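Local coordinates for glucose-6-phosphate isomerase like protein (Thermus thermophilus, PDB 1WIW), which probably interconverts phosphorylated sugars as a glucose-6-phosphate or mannose-6-phosphate isomerase of the PGI/PMI family, at residues R140-E145 with N151-L156. Numbering follows the deposited sequence.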
# COMPACT_ATOMS: atom_id res chain seq x y z
N ARG B 140 17.29 -23.22 7.57
CA ARG B 140 18.51 -23.71 8.21
C ARG B 140 19.16 -22.76 9.21
O ARG B 140 19.73 -23.20 10.21
CB ARG B 140 19.56 -24.08 7.15
CG ARG B 140 19.14 -25.21 6.22
CD ARG B 140 20.14 -25.38 5.09
NE ARG B 140 19.64 -26.25 4.03
CZ ARG B 140 20.19 -26.33 2.82
NH1 ARG B 140 19.67 -27.15 1.91
NH2 ARG B 140 21.24 -25.59 2.52
N ARG B 141 19.08 -21.46 8.95
CA ARG B 141 19.70 -20.48 9.84
C ARG B 141 18.72 -19.62 10.63
O ARG B 141 19.13 -18.69 11.32
CB ARG B 141 20.61 -19.56 9.02
CG ARG B 141 21.72 -20.28 8.26
CD ARG B 141 22.42 -19.37 7.26
NE ARG B 141 23.24 -18.34 7.89
CZ ARG B 141 24.35 -18.59 8.59
NH1 ARG B 141 25.03 -17.59 9.13
NH2 ARG B 141 24.76 -19.83 8.75
N LEU B 142 17.43 -19.93 10.54
CA LEU B 142 16.42 -19.12 11.22
C LEU B 142 15.80 -19.69 12.50
O LEU B 142 15.13 -18.97 13.24
CB LEU B 142 15.29 -18.78 10.24
CG LEU B 142 15.71 -18.08 8.94
CD1 LEU B 142 14.48 -17.85 8.09
CD2 LEU B 142 16.42 -16.76 9.24
N GLY B 143 16.02 -20.97 12.75
CA GLY B 143 15.44 -21.60 13.93
C GLY B 143 15.98 -21.10 15.26
O GLY B 143 17.10 -20.57 15.32
N PRO B 144 15.21 -21.26 16.34
CA PRO B 144 15.57 -20.84 17.70
C PRO B 144 16.90 -21.41 18.18
O PRO B 144 17.60 -20.79 18.99
CB PRO B 144 14.40 -21.34 18.54
CG PRO B 144 13.26 -21.33 17.58
CD PRO B 144 13.88 -21.90 16.33
N GLU B 145 17.26 -22.60 17.68
CA GLU B 145 18.50 -23.24 18.09
C GLU B 145 19.72 -22.59 17.43
O GLU B 145 20.85 -22.83 17.84
CB GLU B 145 18.45 -24.75 17.75
CG GLU B 145 18.62 -25.09 16.27
CD GLU B 145 17.38 -24.83 15.42
OE1 GLU B 145 17.46 -25.05 14.19
OE2 GLU B 145 16.33 -24.43 15.97
N ASN B 151 22.03 -16.20 13.08
CA ASN B 151 20.63 -16.16 12.70
C ASN B 151 20.25 -14.76 12.22
O ASN B 151 20.21 -13.82 13.02
CB ASN B 151 19.79 -16.56 13.91
CG ASN B 151 18.33 -16.77 13.58
OD1 ASN B 151 17.74 -15.99 12.84
ND2 ASN B 151 17.74 -17.83 14.13
N PRO B 152 19.96 -14.60 10.92
CA PRO B 152 19.59 -13.30 10.34
C PRO B 152 18.30 -12.70 10.90
O PRO B 152 18.21 -11.48 11.03
CB PRO B 152 19.46 -13.62 8.84
CG PRO B 152 20.40 -14.75 8.65
CD PRO B 152 20.13 -15.61 9.86
N ALA B 153 17.32 -13.54 11.21
CA ALA B 153 16.05 -13.07 11.75
C ALA B 153 16.23 -12.55 13.17
O ALA B 153 15.68 -11.51 13.52
CB ALA B 153 15.01 -14.18 11.73
N LYS B 154 17.00 -13.27 13.98
CA LYS B 154 17.25 -12.82 15.36
C LYS B 154 18.03 -11.52 15.31
O LYS B 154 17.72 -10.58 16.04
CB LYS B 154 18.05 -13.86 16.15
CG LYS B 154 17.28 -15.11 16.52
CD LYS B 154 18.07 -16.01 17.47
CE LYS B 154 17.31 -17.30 17.78
NZ LYS B 154 18.12 -18.23 18.63
N PHE B 155 19.05 -11.47 14.46
CA PHE B 155 19.87 -10.28 14.33
C PHE B 155 19.03 -9.08 13.91
O PHE B 155 19.14 -8.01 14.50
CB PHE B 155 20.99 -10.50 13.32
CG PHE B 155 22.03 -9.40 13.33
CD1 PHE B 155 23.07 -9.41 14.25
CD2 PHE B 155 21.93 -8.33 12.44
CE1 PHE B 155 24.01 -8.38 14.29
CE2 PHE B 155 22.86 -7.28 12.48
CZ PHE B 155 23.90 -7.31 13.41
N LEU B 156 18.19 -9.26 12.89
CA LEU B 156 17.34 -8.16 12.39
C LEU B 156 16.31 -7.72 13.44
O LEU B 156 16.00 -6.54 13.55
CB LEU B 156 16.62 -8.57 11.10
CG LEU B 156 15.74 -7.49 10.45
CD1 LEU B 156 16.57 -6.23 10.20
CD2 LEU B 156 15.15 -8.01 9.13
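The carboxamide of Asn151 joins the loop 140-145 to the first turn of the helix that follows, its two ends serving different partners. ND2 gives a hydrogen bond to Leu142 O (3.0 Å, 159° at the hydrogen). Leu142 O lies close to the amide plane of Asn151, although the donor stands above the plane of the leucine carbonyl. Tyr268 OH of helix 251-272 is also hydrogen-bonded to Leu142 O, and ND2 has a further, weak bond to Val146 O. Facing the helix, OD1 accepts from Lys154 N at 3.0 Å and, weakly, from Ala153 N. With chi1 at -171°, CG lies opposite the backbone N, and the amide is thereby set between loop and helix start. Arg141 O lies over this group, 3.1 Å from Asn151 CG, and receives a CA-H...O contact from Asn151 CA (3.2 Å). Replacing Asn151 by alanine is likely to leave Lys154 N without its capping acceptor and Leu142 O without the amide donor it has beside Tyr268 OH, letting the loop shift relative to the helix.

Lys154, extended beyond CG, runs past Pro144, and its NZ donates a hydrogen bond to Pro144 O (2.6 Å), from 40° out of that carbonyl plane. The buried ammonium also bonds Val146 O and Leu4 O and forms a salt bridge with Asp5; this carboxylate probably offsets its charge, while the three carbonyls share its N-H groups. On the apolar side, Leu142 CD2 rests against Pro152 CD and Ala153 CB, each at 3.9 Å, and Leu142 also packs on Trp264. The arrangement is a classic asparagine N-cap, with proline at the first helical position, here closing the connection between helices 125-139 and 152-160.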